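Local coordinates for protein Udp-n-acetylglucosamine pyrophosphorylase (Trypanosoma brucei, PDB 4BQH) that probably catalyses the formation of UDP-N-acetyl-alpha-D-glucosamine and diphosphate from UTP and N-acetyl-alpha-D-glucosamine 1-phosphate, the final step in making this nucleotide sugar, at residues V104-I109 with A289-I294; T465-A470 with E490-M495; A36-Q41 with G229-A234; P310-D315 with D429-F434; F136-L141 with D450-L455. One frame throughout, in Å; residues are numbered along the deposited sequence.

Contact 1: residues V104-I109 with A289-I294; sequences VGYKAI and ADPVFI
Tyr106 and Pro291 meet by a CH-pi contact: Pro291 CB stands 3.9 Å from the centroid of the Tyr106 ring, only 6° off the ring normal, and Pro291 CG lies over the CE2-CZ side of the same face. The two side chains run side by side in the same direction. The phenol oxygen at the far end of the ring is held by Arg158 of helix 147-166.

A CA-H...O contact marks where the backbones are closest. Gly105 CA approaches Pro291 O at 3.2 Å, with 150° at the hydrogen. Glycine suits this place because a beta carbon here would collide with that oxygen.

The helices meeting here, 95-110 and 291-300, pack over the mixed sheet of the GT-A-type catalytic domain; Ile114 of strand 114-119 touches Ala108, Ile109 and Ile294, and Leu361 of strand 359-363 also supports Ile294.

Apolar side chains make most of the remaining contacts. Ile294 CG2 rests 3.9 Å from Ala108 CB, and Ile294 CD1 lies 4.1 Å from Ile109 CG1, the two isoleucines crossing at about a right angle. Alanine's small methyl suits the close approach, whereas the branched isoleucines reach both the opposite segment and the sheet.

Polar bonds serve the start of helix 291-300. Asp290 is its N-cap: Asp290 OD1 accepts from Val292 N at 2.9 Å, met from above the carboxylate plane, and more weakly from Phe293 N, while OD2 pairs with Lys307. Proline fits the first helical turn, where its lack of an N-H costs no helical bond.

Contact 2: residues T465-A470 with E490-M495; sequences TALETA and EAVAVM
Ala491 opens the contact with its methyl: CB lies 4.3 Å from Leu467 CD2, and the small side chain admits the leucine while also touching Leu526 of helix 519-528.

Val492 comes next and makes the tightest contact with Leu467. Its CG2 sits only 3.3 Å from Leu467 CB, closer than usual van der Waals contact, and 4.3 Å from Glu468 CG. With CG1 anti to the backbone N (chi1 177°), CG2 takes the place beside that N and faces the leucine. The valine and leucine side chains slide past each other in opposite directions. Helices 448-471 and 485-497, consecutive in the chain, form an antiparallel pair: the axes of the short segments approach to 9.5 Å, with 153° between their N-to-C directions. Ile523 of helix 519-528 adds to the cover on Leu467. The carboxylate of Glu468 forms a salt bridge with Arg496, one turn beyond Val492.

Met495 closes the row. Its CG meets Leu467 CD1 at 4.0 Å, the side chains crossing at about a right angle. Flexible and unbranched, the methionine bends at chi2 and chi3 and also packs on Leu463 and Ile464 of helix 448-471.

Contact 3: residues A36-Q41 with G229-A234; sequences ASLTAQ and GRICAA
Gln41 docks on Ile231 by a two-bond amide-to-backbone pairing, which fixes helix 32-44 to strand 230-234, the middle strand of a three-stranded antiparallel sheet. Ile231 N donates to Gln41 OE1 at 2.8 Å, in the carbonyl plane and on a lone pair. In return Gln41 NE2 donates to Ile231 O at 2.9 Å, nearly straight at 175°. The backbone N-H and C=O of Ile231 are thus both met by one side chain, and glutamine fits because its primary amide carries donor and acceptor together. CG is anti to the backbone N (chi1 -179°), and the chain beyond it is extended, which carries the amide to the strand. Cys232 returns to strand pairing, and its sulfur forms a disulfide with Cys215.

Gly229 O is satisfied by Ser37 OG at 2.8 Å, also on a lone pair in the carbonyl plane. Glycine lets the hydroxyl come close, since a beta carbon would clash with OG. Leu38 CD1 adds an apolar contact of 3.7 Å to Ile231 CG2.

The bound inhibitor lies about 9 Å from the side chain of Ala233. Arg230, whose NH2 pairs with Glu45, stacks its guanidinium on the Gln41 amide, with NE2 centred over the Arg230 plane, 3.6 Å above it.

Contact 4: residues P310-D315 with D429-F434; sequences PKRGPD and DRDDEF
Pro310 O is gripped twice from the side of Arg430. Arg430 NH2 donates to Pro310 O at 2.9 Å along a nearly straight bond of 168°, the oxygen lying in the guanidinium plane. Water 1 donates to the same Pro310 O at 2.7 Å and accepts from Arg430 NE, so that the oxygen, the water and the NE-CZ-NH2 edge of the guanidinium form a closed ring. Arginine suits the place because several N-H groups point outward from one flat rim. Arg430 CG is anti to the backbone N (chi1 -178°), and a bend at chi3 (-61°) sets NE; at the far end NH1 forms a salt bridge with Glu316, which also accepts from Arg312 N.

Asp431 OD1 receives a similar double grip. Arg312 NH2 makes a salt bridge to Asp431 OD1 at 2.6 Å, meeting the oxygen from above the carboxylate plane. Water 2 donates to Asp431 OD1 at 2.8 Å and accepts from Arg312 NH1, a second link between the same two groups.

Each arginine lays a chain carbon over the other's guanidinium: Arg430 CD lies 3.8 Å above the Arg312 group, over its centre, and Arg312 CG sits likewise over that of Arg430. This surface contact joins the loop after strand 304-309 to the weakly bonded helical turn 430-433, which follows strand 423-427; the two strands are parallel neighbours in the central sheet.

Arg312 NE and Arg430 NE are only 4.3 Å apart, a repulsion that Asp431 and Glu316 probably offset, so the loop appears to be held by balanced charges and waters rather than by apolar burial.

Contact 5: residues F136-L141 with D450-L455; sequences FTCDGL and DAVRLL
Two flat peptide groups lie against Val452 through their carbonyl oxygens: Asp139 O is 3.7 Å from Val452 CG2, and Gly140 O is 3.9 Å from Val452 CG1. A third flat group, the Arg453 guanidinium, has Asp450 OD1 at its edge and near its plane, in a salt bridge within the helix.

Val452 carries the contact by splitting its two methyls. CG2 turns to Cys138 CB, 3.8 Å away, while CG1 meets Leu141 CD2. The branched valine is well matched to a loop that touches both methyls at once. Leu141 slides past Val452 in the opposite direction and reaches the next turn, where its CD2 lies 4.0 Å from Leu455 CD2 and the two leucines cross at about a right angle. Gly140 allows the bend, for its positive phi of 93° would press a beta carbon against the preceding carbonyl oxygen.

The contact joins the loop before helix 147-166 to the start of the long helix 448-471, 309 residues on in the chain.

Because the segments meet through methyl and methylene groups and two carbonyl oxygens that only lie against methyls, with no hydrogen bonds between them, their fit probably depends on shape and exclusion of water.

Contact 3 opens first along the chain and crosses contact 1, their segments alternating; their centres are 42 Å apart, on opposite sides of the chain's centre. Contact 4 falls within the span bounded by the two segments of contact 5, and contact 2 follows both. Contacts 4 and 1 touch near Asp290 and Glu433, carboxylates that both pair with Lys307 of strand 304-309. Contact 4 also packs on contact 5, where Asp431 meets Leu454, their centres 18 Å apart. Helix 448-471 then runs from contact 5 to contact 2, 24 Å between centres. The central sheet is thus linked step by step to the C-terminal helices, while contact 3 joins helix 32-44 to strand 230-234 far from the others.

Contact 1: residues V104-I109 with A289-I294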
# COMPACT_ATOMS: atom_id res chain seq x y z
N VAL A 104 18.20 -7.24 -11.31
CA VAL A 104 17.03 -7.75 -12.03
C VAL A 104 15.85 -6.77 -11.90
O VAL A 104 15.15 -6.49 -12.86
CB VAL A 104 16.61 -9.16 -11.54
CG1 VAL A 104 15.31 -9.62 -12.20
CG2 VAL A 104 17.72 -10.16 -11.84
N GLY A 105 15.63 -6.31 -10.67
CA GLY A 105 14.55 -5.34 -10.42
C GLY A 105 14.74 -4.05 -11.20
O GLY A 105 13.79 -3.51 -11.77
N TYR A 106 15.97 -3.54 -11.24
CA TYR A 106 16.22 -2.32 -12.02
C TYR A 106 15.99 -2.49 -13.53
O TYR A 106 15.53 -1.55 -14.20
CB TYR A 106 17.60 -1.72 -11.72
CG TYR A 106 17.65 -0.89 -10.45
CD1 TYR A 106 16.79 0.20 -10.26
CD2 TYR A 106 18.56 -1.19 -9.45
CE1 TYR A 106 16.83 0.96 -9.09
CE2 TYR A 106 18.62 -0.42 -8.27
CZ TYR A 106 17.76 0.64 -8.11
OH TYR A 106 17.82 1.40 -6.94
N LYS A 107 16.31 -3.66 -14.07
CA LYS A 107 16.04 -3.90 -15.50
C LYS A 107 14.53 -3.81 -15.74
O LYS A 107 14.08 -3.24 -16.75
CB LYS A 107 16.64 -5.25 -15.95
CG LYS A 107 16.15 -5.81 -17.28
CD LYS A 107 16.55 -7.28 -17.54
CE LYS A 107 16.77 -8.13 -16.26
NZ LYS A 107 16.22 -9.54 -16.23
N ALA A 108 13.74 -4.37 -14.83
CA ALA A 108 12.28 -4.34 -15.01
C ALA A 108 11.73 -2.91 -14.89
O ALA A 108 10.79 -2.55 -15.58
CB ALA A 108 11.59 -5.27 -14.00
N ILE A 109 12.28 -2.12 -13.98
CA ILE A 109 11.89 -0.71 -13.88
C ILE A 109 12.20 0.03 -15.21
O ILE A 109 11.34 0.76 -15.74
CB ILE A 109 12.55 -0.03 -12.65
CG1 ILE A 109 11.92 -0.60 -11.38
CG2 ILE A 109 12.35 1.48 -12.69
CD1 ILE A 109 12.71 -0.25 -10.13
N ALA A 289 8.85 1.09 -5.30
CA ALA A 289 9.52 0.46 -6.45
C ALA A 289 10.82 -0.24 -6.02
O ALA A 289 11.89 -0.01 -6.57
CB ALA A 289 9.76 1.48 -7.57
N ASP A 290 10.71 -1.09 -5.00
CA ASP A 290 11.87 -1.76 -4.42
C ASP A 290 12.41 -2.78 -5.42
O ASP A 290 11.74 -3.77 -5.69
CB ASP A 290 11.40 -2.50 -3.15
CG ASP A 290 12.47 -3.32 -2.49
OD1 ASP A 290 13.60 -3.41 -2.98
OD2 ASP A 290 12.16 -3.88 -1.40
N PRO A 291 13.63 -2.54 -5.98
CA PRO A 291 14.16 -3.45 -6.99
C PRO A 291 14.51 -4.85 -6.45
O PRO A 291 14.50 -5.81 -7.22
CB PRO A 291 15.43 -2.72 -7.48
CG PRO A 291 15.89 -1.96 -6.26
CD PRO A 291 14.59 -1.46 -5.66
N VAL A 292 14.79 -4.98 -5.16
CA VAL A 292 15.03 -6.34 -4.59
C VAL A 292 13.71 -7.14 -4.54
O VAL A 292 13.69 -8.33 -4.88
CB VAL A 292 15.69 -6.27 -3.20
CG1 VAL A 292 15.85 -7.65 -2.56
CG2 VAL A 292 17.04 -5.56 -3.32
N PHE A 293 12.64 -6.48 -4.11
CA PHE A 293 11.29 -7.07 -4.05
C PHE A 293 10.89 -7.51 -5.46
O PHE A 293 10.45 -8.64 -5.68
CB PHE A 293 10.38 -5.93 -3.57
CG PHE A 293 9.02 -6.33 -3.04
CD1 PHE A 293 8.72 -7.61 -2.60
CD2 PHE A 293 8.05 -5.35 -2.91
CE1 PHE A 293 7.46 -7.91 -2.05
CE2 PHE A 293 6.79 -5.63 -2.37
CZ PHE A 293 6.51 -6.91 -1.94
N ILE A 294 11.08 -6.63 -6.44
CA ILE A 294 10.77 -6.92 -7.85
C ILE A 294 11.64 -8.05 -8.42
O ILE A 294 11.12 -8.95 -9.09
CB ILE A 294 10.90 -5.64 -8.70
CG1 ILE A 294 9.84 -4.60 -8.24
CG2 ILE A 294 10.78 -5.94 -10.20
CD1 ILE A 294 10.21 -3.18 -8.69

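Contact 2: residues T465-A470 with E490-M495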
# COMPACT_ATOMS: atom_id res chain seq x y z
N THR A 465 27.66 4.53 7.35
CA THR A 465 28.22 3.60 6.37
C THR A 465 29.00 4.30 5.26
O THR A 465 30.11 3.85 4.89
CB THR A 465 27.11 2.72 5.74
OG1 THR A 465 26.51 1.95 6.78
CG2 THR A 465 27.70 1.78 4.68
N ALA A 466 28.45 5.38 4.71
CA ALA A 466 29.14 6.12 3.66
C ALA A 466 30.46 6.72 4.18
O ALA A 466 31.48 6.69 3.49
CB ALA A 466 28.25 7.21 3.08
N LEU A 467 30.42 7.23 5.41
CA LEU A 467 31.62 7.81 6.04
C LEU A 467 32.70 6.77 6.28
O LEU A 467 33.89 7.03 6.05
CB LEU A 467 31.25 8.52 7.34
CG LEU A 467 30.65 9.92 7.15
CD1 LEU A 467 30.04 10.47 8.44
CD2 LEU A 467 31.70 10.87 6.58
N GLU A 468 32.29 5.58 6.73
CA GLU A 468 33.22 4.49 7.00
C GLU A 468 33.86 3.93 5.73
O GLU A 468 35.03 3.52 5.76
CB GLU A 468 32.55 3.37 7.80
CG GLU A 468 32.42 3.67 9.28
CD GLU A 468 31.57 2.65 10.02
OE1 GLU A 468 30.68 2.03 9.39
OE2 GLU A 468 31.80 2.47 11.23
N THR A 469 33.11 3.91 4.63
CA THR A 469 33.67 3.50 3.34
C THR A 469 34.76 4.48 2.90
O THR A 469 35.83 4.05 2.46
CB THR A 469 32.60 3.34 2.25
OG1 THR A 469 31.63 2.40 2.70
CG2 THR A 469 33.23 2.81 0.95
N ALA A 470 34.47 5.78 3.03
CA ALA A 470 35.45 6.82 2.71
C ALA A 470 36.68 6.74 3.61
O ALA A 470 37.81 6.99 3.15
CB ALA A 470 34.81 8.19 2.78
N GLU A 490 37.43 10.94 11.86
CA GLU A 490 37.03 11.91 12.89
C GLU A 490 35.55 12.26 12.82
O GLU A 490 34.88 12.37 13.86
CB GLU A 490 37.87 13.18 12.78
CG GLU A 490 39.25 13.07 13.42
CD GLU A 490 40.25 14.05 12.84
OE1 GLU A 490 39.84 15.04 12.20
OE2 GLU A 490 41.47 13.82 13.02
N ALA A 491 35.04 12.46 11.61
CA ALA A 491 33.63 12.79 11.40
C ALA A 491 32.69 11.69 11.94
O ALA A 491 31.66 12.00 12.54
CB ALA A 491 33.35 13.09 9.93
N VAL A 492 33.07 10.42 11.74
CA VAL A 492 32.28 9.30 12.24
C VAL A 492 32.29 9.32 13.76
O VAL A 492 31.27 9.06 14.40
CB VAL A 492 32.80 7.93 11.75
CG1 VAL A 492 31.99 6.79 12.37
CG2 VAL A 492 32.75 7.84 10.24
N ALA A 493 33.46 9.62 14.34
CA ALA A 493 33.58 9.67 15.80
C ALA A 493 32.67 10.75 16.37
O ALA A 493 32.06 10.54 17.43
CB ALA A 493 35.03 9.86 16.23
N VAL A 494 32.58 11.89 15.68
CA VAL A 494 31.64 12.96 16.06
C VAL A 494 30.18 12.48 15.97
O VAL A 494 29.40 12.75 16.88
CB VAL A 494 31.87 14.26 15.26
CG1 VAL A 494 30.81 15.31 15.57
CG2 VAL A 494 33.24 14.82 15.57
N MET A 495 29.83 11.76 14.89
CA MET A 495 28.46 11.25 14.70
C MET A 495 28.07 10.41 15.90
O MET A 495 26.99 10.59 16.47
CB MET A 495 28.34 10.33 13.47
CG MET A 495 28.40 10.97 12.10
SD MET A 495 26.89 11.74 11.51
CE MET A 495 25.76 10.37 11.25

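Contact 3: residues A36-Q41 with G229-A234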
# COMPACT_ATOMS: atom_id res chain seq x y z
N ALA A 36 -31.37 12.93 -5.69
CA ALA A 36 -30.10 13.33 -6.28
C ALA A 36 -28.88 12.93 -5.44
O ALA A 36 -27.87 12.47 -6.00
CB ALA A 36 -30.08 14.82 -6.57
N SER A 37 -28.93 13.09 -4.12
CA SER A 37 -27.73 12.76 -3.34
C SER A 37 -27.54 11.24 -3.28
O SER A 37 -26.41 10.76 -3.32
CB SER A 37 -27.77 13.35 -1.93
OG SER A 37 -28.87 12.86 -1.23
N LEU A 38 -28.64 10.50 -3.18
CA LEU A 38 -28.57 9.04 -3.18
C LEU A 38 -28.03 8.54 -4.51
O LEU A 38 -27.20 7.62 -4.56
CB LEU A 38 -29.96 8.46 -2.90
CG LEU A 38 -30.15 7.12 -2.23
CD1 LEU A 38 -29.11 6.84 -1.14
CD2 LEU A 38 -31.56 7.12 -1.63
N THR A 39 -28.50 9.15 -5.61
CA THR A 39 -27.97 8.87 -6.94
C THR A 39 -26.46 9.14 -7.04
O THR A 39 -25.70 8.28 -7.54
CB THR A 39 -28.75 9.65 -8.03
OG1 THR A 39 -30.13 9.23 -8.05
CG2 THR A 39 -28.15 9.42 -9.40
N ALA A 40 -26.01 10.30 -6.55
CA ALA A 40 -24.60 10.65 -6.63
C ALA A 40 -23.78 9.62 -5.84
O ALA A 40 -22.74 9.18 -6.30
CB ALA A 40 -24.33 12.05 -6.10
N GLN A 41 -24.28 9.24 -4.66
CA GLN A 41 -23.53 8.30 -3.82
C GLN A 41 -23.41 6.94 -4.49
O GLN A 41 -22.31 6.41 -4.61
CB GLN A 41 -24.15 8.16 -2.44
CG GLN A 41 -23.38 7.20 -1.54
CD GLN A 41 -24.13 6.85 -0.26
OE1 GLN A 41 -25.35 6.96 -0.19
NE2 GLN A 41 -23.38 6.42 0.77
N GLY A 229 -31.08 10.72 2.22
CA GLY A 229 -30.33 10.90 0.99
C GLY A 229 -28.98 10.19 0.96
O GLY A 229 -28.14 10.49 0.12
N ARG A 230 -28.76 9.26 1.88
CA ARG A 230 -27.44 8.62 1.98
C ARG A 230 -27.52 7.27 2.66
O ARG A 230 -28.08 7.16 3.75
CB ARG A 230 -26.46 9.53 2.72
CG ARG A 230 -25.02 9.03 2.69
CD ARG A 230 -24.03 10.10 3.14
NE ARG A 230 -22.65 9.60 3.01
CZ ARG A 230 -21.97 9.59 1.87
NH1 ARG A 230 -22.55 10.03 0.75
NH2 ARG A 230 -20.73 9.12 1.84
N ILE A 231 -26.96 6.25 2.02
CA ILE A 231 -26.86 4.95 2.67
C ILE A 231 -25.61 4.89 3.52
O ILE A 231 -24.62 5.57 3.26
CB ILE A 231 -26.88 3.76 1.68
CG1 ILE A 231 -25.58 3.65 0.90
CG2 ILE A 231 -28.09 3.80 0.76
CD1 ILE A 231 -25.36 2.25 0.35
N CYS A 232 -25.68 4.08 4.56
CA CYS A 232 -24.54 3.80 5.38
C CYS A 232 -23.58 2.95 4.54
O CYS A 232 -23.96 1.92 3.99
CB CYS A 232 -24.97 3.01 6.61
SG CYS A 232 -23.61 3.00 7.77
N ALA A 233 -22.36 3.43 4.40
CA ALA A 233 -21.30 2.69 3.68
C ALA A 233 -19.96 3.07 4.27
O ALA A 233 -19.80 4.12 4.92
CB ALA A 233 -21.35 2.96 2.17
N ALA A 234 -18.98 2.19 4.10
CA ALA A 234 -17.70 2.36 4.78
C ALA A 234 -16.60 1.89 3.86
O ALA A 234 -16.87 1.13 2.94
CB ALA A 234 -17.69 1.55 6.06

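Contact 4: residues P310-D315 with D429-F434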
# COMPACT_ATOMS: atom_id res chain seq x y z
N PRO A 310 9.26 -9.76 11.49
CA PRO A 310 9.10 -10.47 12.76
C PRO A 310 8.15 -9.69 13.70
O PRO A 310 8.13 -8.45 13.68
CB PRO A 310 10.52 -10.49 13.36
CG PRO A 310 11.45 -10.10 12.26
CD PRO A 310 10.66 -9.35 11.23
N LYS A 311 7.37 -10.39 14.52
CA LYS A 311 6.53 -9.71 15.51
C LYS A 311 7.40 -9.02 16.57
O LYS A 311 8.48 -9.50 16.88
CB LYS A 311 5.56 -10.67 16.21
CG LYS A 311 4.61 -11.37 15.23
CD LYS A 311 3.19 -11.45 15.75
CE LYS A 311 3.07 -11.89 17.19
NZ LYS A 311 1.68 -11.98 17.70
N ARG A 312 6.92 -7.90 17.09
CA ARG A 312 7.63 -7.17 18.15
C ARG A 312 7.64 -7.92 19.48
O ARG A 312 8.57 -7.78 20.30
CB ARG A 312 7.05 -5.75 18.29
CG ARG A 312 7.72 -4.76 17.35
CD ARG A 312 9.03 -4.27 17.97
NE ARG A 312 10.05 -4.08 16.95
CZ ARG A 312 10.32 -2.92 16.38
NH1 ARG A 312 9.65 -1.83 16.76
NH2 ARG A 312 11.25 -2.84 15.44
N GLY A 313 6.61 -8.72 19.69
CA GLY A 313 6.53 -9.65 20.82
C GLY A 313 5.29 -10.50 20.59
O GLY A 313 4.51 -10.20 19.69
N PRO A 314 5.08 -11.53 21.43
CA PRO A 314 3.97 -12.47 21.23
C PRO A 314 2.58 -11.83 21.18
O PRO A 314 1.71 -12.32 20.45
CB PRO A 314 4.12 -13.47 22.40
CG PRO A 314 4.94 -12.72 23.42
CD PRO A 314 5.88 -11.87 22.62
N ASP A 315 2.39 -10.74 21.93
CA ASP A 315 1.09 -10.08 22.02
C ASP A 315 0.86 -8.93 21.05
O ASP A 315 -0.18 -8.25 21.12
CB ASP A 315 0.84 -9.58 23.46
CG ASP A 315 0.78 -10.72 24.47
OD1 ASP A 315 0.68 -11.90 24.06
OD2 ASP A 315 0.79 -10.43 25.69
N ASP A 429 13.32 -6.00 7.42
CA ASP A 429 13.67 -5.27 8.62
C ASP A 429 12.62 -4.18 8.89
O ASP A 429 12.57 -3.19 8.16
CB ASP A 429 15.06 -4.67 8.35
CG ASP A 429 15.79 -4.25 9.60
OD1 ASP A 429 15.15 -3.67 10.50
OD2 ASP A 429 17.05 -4.50 9.63
N ARG A 430 11.82 -4.33 9.94
CA ARG A 430 10.69 -3.44 10.19
C ARG A 430 11.13 -1.98 10.25
O ARG A 430 10.50 -1.10 9.69
CB ARG A 430 9.96 -3.81 11.50
CG ARG A 430 8.74 -2.94 11.78
CD ARG A 430 8.19 -3.19 13.18
NE ARG A 430 7.76 -4.57 13.37
CZ ARG A 430 6.52 -4.95 13.72
NH1 ARG A 430 5.56 -4.05 13.91
NH2 ARG A 430 6.25 -6.24 13.87
N ASP A 431 12.24 -1.76 10.94
CA ASP A 431 12.68 -0.40 11.16
C ASP A 431 13.22 0.28 9.90
O ASP A 431 13.43 1.49 9.92
CB ASP A 431 13.66 -0.35 12.33
CG ASP A 431 12.97 -0.58 13.68
OD1 ASP A 431 11.78 -0.95 13.74
OD2 ASP A 431 13.63 -0.36 14.70
N ASP A 432 13.41 -0.49 8.82
CA ASP A 432 13.82 0.07 7.54
C ASP A 432 12.63 0.23 6.58
O ASP A 432 12.74 0.91 5.55
CB ASP A 432 14.88 -0.84 6.87
CG ASP A 432 16.23 -0.81 7.58
OD1 ASP A 432 16.53 0.18 8.29
OD2 ASP A 432 17.00 -1.79 7.39
N GLU A 433 11.50 -0.40 6.90
CA GLU A 433 10.48 -0.68 5.90
C GLU A 433 9.05 -0.32 6.31
O GLU A 433 8.19 -0.24 5.47
CB GLU A 433 10.53 -2.18 5.54
CG GLU A 433 11.80 -2.64 4.84
CD GLU A 433 11.68 -2.67 3.32
OE1 GLU A 433 10.56 -2.71 2.82
OE2 GLU A 433 12.72 -2.67 2.64
N PHE A 434 8.80 -0.09 7.60
CA PHE A 434 7.42 0.02 8.06
C PHE A 434 7.31 1.02 9.22
O PHE A 434 7.66 0.69 10.34
CB PHE A 434 6.94 -1.38 8.49
CG PHE A 434 5.50 -1.43 8.97
CD1 PHE A 434 4.44 -1.18 8.10
CD2 PHE A 434 5.22 -1.75 10.30
CE1 PHE A 434 3.13 -1.22 8.57
CE2 PHE A 434 3.91 -1.83 10.77
CZ PHE A 434 2.86 -1.58 9.89
O HOH W 1 9.93 -6.48 13.75
O HOH W 2 9.23 -0.10 14.66

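Contact 5: residues F136-L141 with D450-L455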
# COMPACT_ATOMS: atom_id res chain seq x y z
N PHE A 136 -0.67 14.89 4.14
CA PHE A 136 -0.07 15.13 5.47
C PHE A 136 1.43 15.40 5.41
O PHE A 136 2.18 14.70 4.71
CB PHE A 136 -0.35 13.95 6.41
CG PHE A 136 0.14 14.15 7.82
CD1 PHE A 136 -0.60 14.90 8.73
CD2 PHE A 136 1.34 13.58 8.25
CE1 PHE A 136 -0.15 15.11 10.03
CE2 PHE A 136 1.79 13.78 9.55
CZ PHE A 136 1.04 14.54 10.44
N THR A 137 1.86 16.42 6.16
CA THR A 137 3.28 16.80 6.26
C THR A 137 3.76 16.54 7.68
O THR A 137 3.23 17.12 8.64
CB THR A 137 3.48 18.29 5.87
OG1 THR A 137 3.05 18.46 4.51
CG2 THR A 137 4.93 18.71 5.98
N CYS A 138 4.73 15.65 7.82
CA CYS A 138 5.29 15.35 9.14
C CYS A 138 6.12 16.50 9.68
O CYS A 138 6.99 17.02 8.99
CB CYS A 138 6.17 14.11 9.08
SG CYS A 138 5.29 12.57 8.78
N ASP A 139 5.84 16.90 10.93
CA ASP A 139 6.72 17.78 11.67
C ASP A 139 7.97 17.02 12.05
O ASP A 139 7.96 15.78 12.15
CB ASP A 139 6.04 18.25 12.96
CG ASP A 139 4.77 19.03 12.70
OD1 ASP A 139 4.71 19.77 11.69
OD2 ASP A 139 3.84 18.90 13.51
N GLY A 140 9.04 17.75 12.28
CA GLY A 140 10.27 17.12 12.69
C GLY A 140 11.18 16.82 11.52
O GLY A 140 12.26 16.27 11.71
N LEU A 141 10.72 17.13 10.31
CA LEU A 141 11.57 16.99 9.14
C LEU A 141 11.88 18.36 8.57
O LEU A 141 10.99 19.21 8.46
CB LEU A 141 10.91 16.11 8.07
CG LEU A 141 10.63 14.66 8.49
CD1 LEU A 141 9.80 13.98 7.41
CD2 LEU A 141 11.93 13.89 8.74
N ASP A 450 6.92 8.86 15.79
CA ASP A 450 7.47 7.52 15.81
C ASP A 450 8.04 7.18 14.43
O ASP A 450 9.12 6.62 14.34
CB ASP A 450 6.43 6.45 16.24
CG ASP A 450 6.02 6.57 17.72
OD1 ASP A 450 6.84 6.94 18.59
OD2 ASP A 450 4.83 6.29 18.01
N ALA A 451 7.31 7.54 13.37
CA ALA A 451 7.78 7.25 12.00
C ALA A 451 9.02 8.08 11.66
O ALA A 451 9.97 7.54 11.11
CB ALA A 451 6.68 7.51 10.98
N VAL A 452 8.99 9.37 12.01
CA VAL A 452 10.16 10.25 11.80
C VAL A 452 11.37 9.72 12.54
O VAL A 452 12.46 9.71 12.00
CB VAL A 452 9.84 11.74 12.13
CG1 VAL A 452 11.13 12.60 12.24
CG2 VAL A 452 8.86 12.33 11.11
N ARG A 453 11.22 9.25 13.79
CA ARG A 453 12.36 8.64 14.46
C ARG A 453 12.96 7.48 13.67
O ARG A 453 14.17 7.37 13.58
CB ARG A 453 12.00 8.17 15.89
CG ARG A 453 13.09 7.37 16.61
CD ARG A 453 12.57 6.81 17.95
NE ARG A 453 11.91 7.89 18.68
CZ ARG A 453 10.61 7.93 18.95
NH1 ARG A 453 9.80 6.91 18.65
NH2 ARG A 453 10.14 8.98 19.57
N LEU A 454 12.13 6.59 13.10
CA LEU A 454 12.68 5.47 12.33
C LEU A 454 13.39 5.96 11.07
O LEU A 454 14.45 5.43 10.70
CB LEU A 454 11.57 4.49 11.92
CG LEU A 454 10.86 3.79 13.11
CD1 LEU A 454 9.69 2.97 12.56
CD2 LEU A 454 11.80 2.91 13.90
N LEU A 455 12.81 6.96 10.43
CA LEU A 455 13.37 7.52 9.18
C LEU A 455 14.76 8.09 9.45
O LEU A 455 15.74 7.72 8.79
CB LEU A 455 12.46 8.60 8.58
CG LEU A 455 12.85 9.12 7.17
CD1 LEU A 455 12.55 8.07 6.09
CD2 LEU A 455 12.15 10.42 6.83